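Local atomic coordinates of aldehyde dehydrogenase (Staphylococcus aureus, PDB entry 6K10), a protein that catalyses the NAD-dependent oxidation of the carotenoid aldehyde 4,4'-diaponeurosporen-4-al to 4,4'-diaponeurosporenoic acid, a step in making staphyloxanthin. Residues K86-K90 and G424-F428; D189-F193 and D429-H433. The protein carries 1 engineered substitution. All coordinates share one frame; numbering follows the deposited sequence.

Interaction 1: K86-K90 and G424-F428; sequences KNWTK and GKYSF
Trp88 lays one face of its indole against the aliphatic chain of Lys425. CG of Lys425 sits almost straight above the five-membered ring, 3.9 Å from its centroid and 5° off the ring normal, a CH-pi contact over the ring face. CD follows along the ring, with Lys425 CD 3.8 Å from Trp88 CD1. CG of Lys425 is anti to the backbone N (chi1 -175°) and the next two torsions are also extended, which lets the chain run along the indole toward the backbone of helix 63-89. The two side chains pass in opposite directions. The lysine chain bends only at its last torsion, and NZ forms a salt bridge with Asp429, one helical turn on.

Trp88 and Thr89 belong to the last turn of helix 63-89, and Gly424 leads into the short helix 425-430. Helix 425-430 runs straight on into strand 432-439, which pairs antiparallel with strand 104-118. The contact therefore packs the end of helix 63-89 on the element entering that sheet. No hydrogen bond crosses between the two segments, so apolar and aromatic packing carries the contact.

Phe428 meets Trp88 at its CB and along the benzene side of the indole. CB of Trp88 stands over the centre of the Phe428 ring, 4.0 Å from its centroid. Trp88 CE3 lies 3.7 Å from Phe428 CB. The five-membered ring of Trp88 and the Phe428 ring are inclined at 47°. The far end of the phenyl ring meets Thr89, whose CG2 lies 3.5 Å from Phe428 CE1. Thr89 OG1 bonds back to the carbonyl of Leu85 in its own helix. Ala137 and Ala138 of helix 126-138 also touch Phe428.

Interaction 2: D189-F193 and D429-H433; sequences DYVFF and DTFTH
Tyr190 turns one ring face to the carbonyl oxygen of Thr430. Thr430 O lies 3.4 Å from Tyr190 CE2, above the ring and toward its rim. The methyl of Thr430 adds to this, with CG2 3.5 Å from Tyr190 OH. CG2 is anti to the backbone N, which leaves OG1 to bond back to the carbonyl of Tyr426. The phenol oxygen of Tyr190 is hydrogen-bonded to Thr215. Phe431 CZ is also close, 3.7 Å from Phe192 CD2. The planes of Phe192 and Phe431 differ by 27°, with the rings offset and little overlap between them.

The loose part is on the side of partly exposed Thr430. There its CG2 only approaches the edge of the Phe192 ring, 4.1 Å from CD2. No hydrogen bond links the two segments.

Tyr190, Phe192 and Phe431 form an aromatic cluster, with the Tyr190 and Phe431 rings inclined at 61°. It packs the end of helix 425-430 on one side of the sheet, over strand 190-194, which runs parallel to its neighbours 104-118 and 214-217. Phe431 also packs on Ala135 and Ala138 of helix 126-138.

Interactions 1 and 2 share helix 425-430, and their segments 424-428 and 429-433 adjoin in the sequence. Their centres lie 13 Å apart. Interaction 1 joins the start of this helix to the end of helix 63-89, while interaction 2 sets its end on strand 190-194. Helix 126-138 touches both, through Phe428 in one and Phe431 in the other. Interaction 2 is nearer the predicted active site. The side chain of Phe192 is about 4 Å from that of Glu217 and about 11 Å from that of Ser251, an engineered residue. In interaction 1, Gly424 lies about 12 Å from the Glu217 side chain.

Interaction 1: K86-K90 and G424-F428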
ATOM      1  N   LYS A  86      -5.645  -1.200  21.813  1.00 28.41           N
ATOM      2  CA  LYS A  86      -5.056   0.026  22.336  1.00 31.90           C
ATOM      3  C   LYS A  86      -3.618   0.193  21.865  1.00 32.17           C
ATOM      4  O   LYS A  86      -3.188   1.311  21.561  1.00 32.14           O
ATOM      5  CB  LYS A  86      -5.134   0.031  23.864  1.00 33.19           C
ATOM      6  N   ASN A  87      -2.862  -0.905  21.789  1.00 30.65           N
ATOM      7  CA  ASN A  87      -1.503  -0.836  21.260  1.00 26.97           C
ATOM      8  C   ASN A  87      -1.504  -0.424  19.793  1.00 26.57           C
ATOM      9  O   ASN A  87      -0.741   0.462  19.384  1.00 30.59           O
ATOM     10  CB  ASN A  87      -0.806  -2.185  21.436  1.00 29.94           C
ATOM     11  CG  ASN A  87       0.656  -2.155  21.004  1.00 34.66           C
ATOM     12  OD1 ASN A  87       1.342  -1.145  21.146  1.00 37.81           O
ATOM     13  ND2 ASN A  87       1.135  -3.278  20.469  1.00 37.14           N
ATOM     14  N   TRP A  88      -2.367  -1.053  18.988  1.00 21.65           N
ATOM     15  CA  TRP A  88      -2.371  -0.791  17.549  1.00 27.13           C
ATOM     16  C   TRP A  88      -2.817   0.628  17.223  1.00 25.98           C
ATOM     17  O   TRP A  88      -2.260   1.266  16.320  1.00 27.34           O
ATOM     18  CB  TRP A  88      -3.276  -1.781  16.819  1.00 28.32           C
ATOM     19  CG  TRP A  88      -2.844  -3.214  16.878  1.00 29.22           C
ATOM     20  CD1 TRP A  88      -1.684  -3.703  17.393  1.00 30.74           C
ATOM     21  CD2 TRP A  88      -3.563  -4.346  16.365  1.00 29.24           C
ATOM     22  NE1 TRP A  88      -1.638  -5.069  17.251  1.00 30.84           N
ATOM     23  CE2 TRP A  88      -2.779  -5.488  16.620  1.00 30.18           C
ATOM     24  CE3 TRP A  88      -4.797  -4.504  15.720  1.00 28.41           C
ATOM     25  CZ2 TRP A  88      -3.184  -6.769  16.258  1.00 29.62           C
ATOM     26  CZ3 TRP A  88      -5.199  -5.778  15.360  1.00 28.18           C
ATOM     27  CH2 TRP A  88      -4.393  -6.895  15.630  1.00 28.69           C
ATOM     28  N   THR A  89      -3.836   1.130  17.920  1.00 24.99           N
ATOM     29  CA  THR A  89      -4.478   2.381  17.530  1.00 26.03           C
ATOM     30  C   THR A  89      -3.869   3.617  18.174  1.00 27.64           C
ATOM     31  O   THR A  89      -4.093   4.725  17.671  1.00 28.78           O
ATOM     32  CB  THR A  89      -5.973   2.348  17.877  1.00 26.92           C
ATOM     33  OG1 THR A  89      -6.131   2.256  19.300  1.00 26.54           O
ATOM     34  CG2 THR A  89      -6.667   1.170  17.207  1.00 26.42           C
ATOM     35  N   LYS A  90      -3.108   3.464  19.255  1.00 27.56           N
ATOM     36  CA  LYS A  90      -2.658   4.633  19.998  1.00 29.63           C
ATOM     37  C   LYS A  90      -1.656   5.449  19.189  1.00 27.53           C
ATOM     38  O   LYS A  90      -0.778   4.899  18.520  1.00 25.23           O
ATOM     39  CB  LYS A  90      -2.078   4.205  21.356  1.00 34.84           C
ATOM     40  CG  LYS A  90      -0.578   3.946  21.406  1.00 38.40           C
ATOM     41  CD  LYS A  90      -0.084   3.783  22.845  1.00 41.23           C
ATOM     42  N   GLY A 424      -3.412 -10.504  11.195  1.00 23.04           N
ATOM     43  CA  GLY A 424      -2.891  -9.865  12.394  1.00 22.91           C
ATOM     44  C   GLY A 424      -2.982  -8.362  12.320  1.00 24.26           C
ATOM     45  O   GLY A 424      -4.004  -7.803  11.900  1.00 24.67           O
ATOM     46  N   LYS A 425      -1.896  -7.692  12.721  1.00 20.41           N
ATOM     47  CA  LYS A 425      -1.866  -6.234  12.664  1.00 22.69           C
ATOM     48  C   LYS A 425      -1.903  -5.716  11.230  1.00 20.09           C
ATOM     49  O   LYS A 425      -2.347  -4.584  10.993  1.00 23.07           O
ATOM     50  CB  LYS A 425      -0.629  -5.710  13.398  1.00 26.08           C
ATOM     51  CG  LYS A 425      -0.571  -4.191  13.498  1.00 26.92           C
ATOM     52  CD  LYS A 425       0.586  -3.697  14.344  1.00 30.94           C
ATOM     53  CE  LYS A 425       0.557  -2.178  14.449  1.00 31.87           C
ATOM     54  NZ  LYS A 425       0.887  -1.510  13.153  1.00 28.29           N
ATOM     55  N   TYR A 426      -1.456  -6.522  10.259  1.00 21.05           N
ATOM     56  CA  TYR A 426      -1.500  -6.078   8.870  1.00 20.04           C
ATOM     57  C   TYR A 426      -2.931  -5.902   8.379  1.00 22.10           C
ATOM     58  O   TYR A 426      -3.185  -5.063   7.504  1.00 23.44           O
ATOM     59  CB  TYR A 426      -0.735  -7.059   7.976  1.00 18.82           C
ATOM     60  CG  TYR A 426       0.725  -7.181   8.347  1.00 19.52           C
ATOM     61  CD1 TYR A 426       1.654  -6.252   7.902  1.00 21.14           C
ATOM     62  CD2 TYR A 426       1.169  -8.220   9.154  1.00 23.62           C
ATOM     63  CE1 TYR A 426       2.990  -6.354   8.244  1.00 25.32           C
ATOM     64  CE2 TYR A 426       2.499  -8.331   9.503  1.00 24.50           C
ATOM     65  CZ  TYR A 426       3.406  -7.399   9.046  1.00 25.81           C
ATOM     66  OH  TYR A 426       4.733  -7.512   9.393  1.00 26.77           O
ATOM     67  N   SER A 427      -3.873  -6.678   8.926  1.00 20.78           N
ATOM     68  CA  SER A 427      -5.280  -6.438   8.629  1.00 21.54           C
ATOM     69  C   SER A 427      -5.706  -5.059   9.111  1.00 21.93           C
ATOM     70  O   SER A 427      -6.403  -4.327   8.398  1.00 22.89           O
ATOM     71  CB  SER A 427      -6.142  -7.520   9.278  1.00 25.70           C
ATOM     72  OG  SER A 427      -5.907  -8.789   8.679  1.00 24.13           O
ATOM     73  N   PHE A 428      -5.275  -4.685  10.318  1.00 19.88           N
ATOM     74  CA  PHE A 428      -5.534  -3.343  10.832  1.00 22.20           C
ATOM     75  C   PHE A 428      -4.845  -2.287   9.975  1.00 24.28           C
ATOM     76  O   PHE A 428      -5.464  -1.293   9.572  1.00 22.50           O
ATOM     77  CB  PHE A 428      -5.074  -3.258  12.292  1.00 20.84           C
ATOM     78  CG  PHE A 428      -4.983  -1.856  12.831  1.00 23.03           C
ATOM     79  CD1 PHE A 428      -6.066  -1.275  13.469  1.00 22.77           C
ATOM     80  CD2 PHE A 428      -3.798  -1.138  12.753  1.00 22.95           C
ATOM     81  CE1 PHE A 428      -5.981   0.001  13.983  1.00 22.65           C
ATOM     82  CE2 PHE A 428      -3.713   0.140  13.265  1.00 23.54           C
ATOM     83  CZ  PHE A 428      -4.802   0.707  13.883  1.00 22.22           C
TER

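Interaction 2: D189-F193 and D429-H433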
ATOM      1  N   ASP A 189     -14.100   4.189   0.393  1.00 21.82           N
ATOM      2  CA  ASP A 189     -12.813   4.704   0.838  1.00 22.54           C
ATOM      3  C   ASP A 189     -11.711   3.653   0.797  1.00 22.33           C
ATOM      4  O   ASP A 189     -10.530   4.011   0.877  1.00 25.43           O
ATOM      5  CB  ASP A 189     -12.938   5.286   2.250  1.00 24.02           C
ATOM      6  CG  ASP A 189     -13.978   6.392   2.330  1.00 25.70           C
ATOM      7  OD1 ASP A 189     -13.752   7.461   1.725  1.00 25.69           O
ATOM      8  OD2 ASP A 189     -15.021   6.192   2.989  1.00 23.58           O
ATOM      9  N   TYR A 190     -12.067   2.376   0.668  1.00 19.63           N
ATOM     10  CA  TYR A 190     -11.102   1.304   0.483  1.00 20.13           C
ATOM     11  C   TYR A 190     -11.835   0.090  -0.066  1.00 22.32           C
ATOM     12  O   TYR A 190     -13.005  -0.138   0.257  1.00 21.28           O
ATOM     13  CB  TYR A 190     -10.384   0.952   1.793  1.00 20.31           C
ATOM     14  CG  TYR A 190      -9.039   0.303   1.586  1.00 18.86           C
ATOM     15  CD1 TYR A 190      -8.932  -1.064   1.369  1.00 22.16           C
ATOM     16  CD2 TYR A 190      -7.875   1.058   1.599  1.00 20.51           C
ATOM     17  CE1 TYR A 190      -7.700  -1.662   1.171  1.00 23.04           C
ATOM     18  CE2 TYR A 190      -6.640   0.471   1.404  1.00 23.42           C
ATOM     19  CZ  TYR A 190      -6.557  -0.887   1.192  1.00 22.44           C
ATOM     20  OH  TYR A 190      -5.322  -1.464   0.997  1.00 19.64           O
ATOM     21  N   VAL A 191     -11.146  -0.686  -0.901  1.00 20.79           N
ATOM     22  CA  VAL A 191     -11.694  -1.918  -1.455  1.00 19.69           C
ATOM     23  C   VAL A 191     -10.729  -3.058  -1.161  1.00 21.90           C
ATOM     24  O   VAL A 191      -9.543  -2.971  -1.495  1.00 23.85           O
ATOM     25  CB  VAL A 191     -11.947  -1.803  -2.971  1.00 19.91           C
ATOM     26  CG1 VAL A 191     -12.352  -3.150  -3.537  1.00 21.44           C
ATOM     27  CG2 VAL A 191     -13.022  -0.764  -3.249  1.00 22.68           C
ATOM     28  N   PHE A 192     -11.233  -4.119  -0.535  1.00 20.20           N
ATOM     29  CA  PHE A 192     -10.461  -5.318  -0.227  1.00 19.92           C
ATOM     30  C   PHE A 192     -11.065  -6.475  -1.005  1.00 19.70           C
ATOM     31  O   PHE A 192     -12.250  -6.773  -0.841  1.00 23.01           O
ATOM     32  CB  PHE A 192     -10.461  -5.602   1.284  1.00 20.34           C
ATOM     33  CG  PHE A 192      -9.533  -6.719   1.697  1.00 19.14           C
ATOM     34  CD1 PHE A 192      -9.835  -8.045   1.410  1.00 22.01           C
ATOM     35  CD2 PHE A 192      -8.358  -6.443   2.371  1.00 21.56           C
ATOM     36  CE1 PHE A 192      -8.984  -9.064   1.784  1.00 21.80           C
ATOM     37  CE2 PHE A 192      -7.503  -7.464   2.750  1.00 20.44           C
ATOM     38  CZ  PHE A 192      -7.818  -8.775   2.456  1.00 19.49           C
ATOM     39  N   PHE A 193     -10.255  -7.125  -1.843  1.00 19.48           N
ATOM     40  CA  PHE A 193     -10.733  -8.164  -2.746  1.00 21.90           C
ATOM     41  C   PHE A 193      -9.846  -9.398  -2.676  1.00 21.85           C
ATOM     42  O   PHE A 193      -8.621  -9.291  -2.778  1.00 22.78           O
ATOM     43  CB  PHE A 193     -10.799  -7.650  -4.189  1.00 20.40           C
ATOM     44  CG  PHE A 193     -10.989  -8.744  -5.202  1.00 23.39           C
ATOM     45  CD1 PHE A 193     -12.255  -9.192  -5.522  1.00 23.24           C
ATOM     46  CD2 PHE A 193      -9.900  -9.326  -5.837  1.00 25.57           C
ATOM     47  CE1 PHE A 193     -12.437 -10.199  -6.440  1.00 23.53           C
ATOM     48  CE2 PHE A 193     -10.077 -10.336  -6.753  1.00 24.93           C
ATOM     49  CZ  PHE A 193     -11.347 -10.770  -7.063  1.00 23.16           C
ATOM     50  N   ASP A 429      -3.552  -2.485   9.690  1.00 24.76           N
ATOM     51  CA  ASP A 429      -2.803  -1.530   8.875  1.00 23.60           C
ATOM     52  C   ASP A 429      -3.476  -1.286   7.529  1.00 23.73           C
ATOM     53  O   ASP A 429      -3.528  -0.146   7.047  1.00 19.97           O
ATOM     54  CB  ASP A 429      -1.376  -2.036   8.650  1.00 25.95           C
ATOM     55  CG  ASP A 429      -0.568  -2.119   9.931  1.00 27.50           C
ATOM     56  OD1 ASP A 429      -0.974  -1.521  10.951  1.00 29.98           O
ATOM     57  OD2 ASP A 429       0.488  -2.793   9.924  1.00 27.97           O
ATOM     58  N   THR A 430      -3.996  -2.349   6.906  1.00 22.80           N
ATOM     59  CA  THR A 430      -4.565  -2.232   5.566  1.00 23.12           C
ATOM     60  C   THR A 430      -5.722  -1.238   5.533  1.00 22.34           C
ATOM     61  O   THR A 430      -5.857  -0.468   4.576  1.00 22.39           O
ATOM     62  CB  THR A 430      -5.008  -3.612   5.070  1.00 24.88           C
ATOM     63  OG1 THR A 430      -3.852  -4.411   4.805  1.00 26.65           O
ATOM     64  CG2 THR A 430      -5.844  -3.505   3.800  1.00 22.56           C
ATOM     65  N   PHE A 431      -6.550  -1.220   6.580  1.00 21.16           N
ATOM     66  CA  PHE A 431      -7.694  -0.320   6.659  1.00 19.98           C
ATOM     67  C   PHE A 431      -7.401   0.924   7.490  1.00 20.33           C
ATOM     68  O   PHE A 431      -8.336   1.565   7.985  1.00 21.34           O
ATOM     69  CB  PHE A 431      -8.908  -1.069   7.215  1.00 19.54           C
ATOM     70  CG  PHE A 431      -9.360  -2.207   6.341  1.00 19.51           C
ATOM     71  CD1 PHE A 431     -10.132  -1.967   5.220  1.00 20.43           C
ATOM     72  CD2 PHE A 431      -9.017  -3.513   6.644  1.00 19.31           C
ATOM     73  CE1 PHE A 431     -10.552  -3.005   4.411  1.00 20.76           C
ATOM     74  CE2 PHE A 431      -9.437  -4.557   5.839  1.00 21.61           C
ATOM     75  CZ  PHE A 431     -10.206  -4.303   4.720  1.00 21.80           C
ATOM     76  N   THR A 432      -6.128   1.285   7.638  1.00 20.15           N
ATOM     77  CA  THR A 432      -5.711   2.427   8.437  1.00 20.95           C
ATOM     78  C   THR A 432      -4.903   3.382   7.574  1.00 20.89           C
ATOM     79  O   THR A 432      -3.998   2.953   6.851  1.00 20.48           O
ATOM     80  CB  THR A 432      -4.873   1.974   9.638  1.00 21.25           C
ATOM     81  OG1 THR A 432      -5.708   1.269  10.567  1.00 22.97           O
ATOM     82  CG2 THR A 432      -4.221   3.165  10.337  1.00 19.91           C
ATOM     83  N   HIS A 433      -5.233   4.666   7.636  1.00 19.97           N
ATOM     84  CA  HIS A 433      -4.340   5.691   7.124  1.00 21.27           C
ATOM     85  C   HIS A 433      -3.474   6.200   8.265  1.00 23.10           C
ATOM     86  O   HIS A 433      -3.992   6.620   9.305  1.00 20.65           O
ATOM     87  CB  HIS A 433      -5.096   6.863   6.505  1.00 19.99           C
ATOM     88  CG  HIS A 433      -4.208   8.026   6.194  1.00 18.78           C
ATOM     89  ND1 HIS A 433      -4.441   9.295   6.676  1.00 22.43           N
ATOM     90  CD2 HIS A 433      -3.061   8.098   5.479  1.00 20.70           C
ATOM     91  CE1 HIS A 433      -3.482  10.104   6.258  1.00 18.27           C
ATOM     92  NE2 HIS A 433      -2.633   9.402   5.529  1.00 20.91           N
TER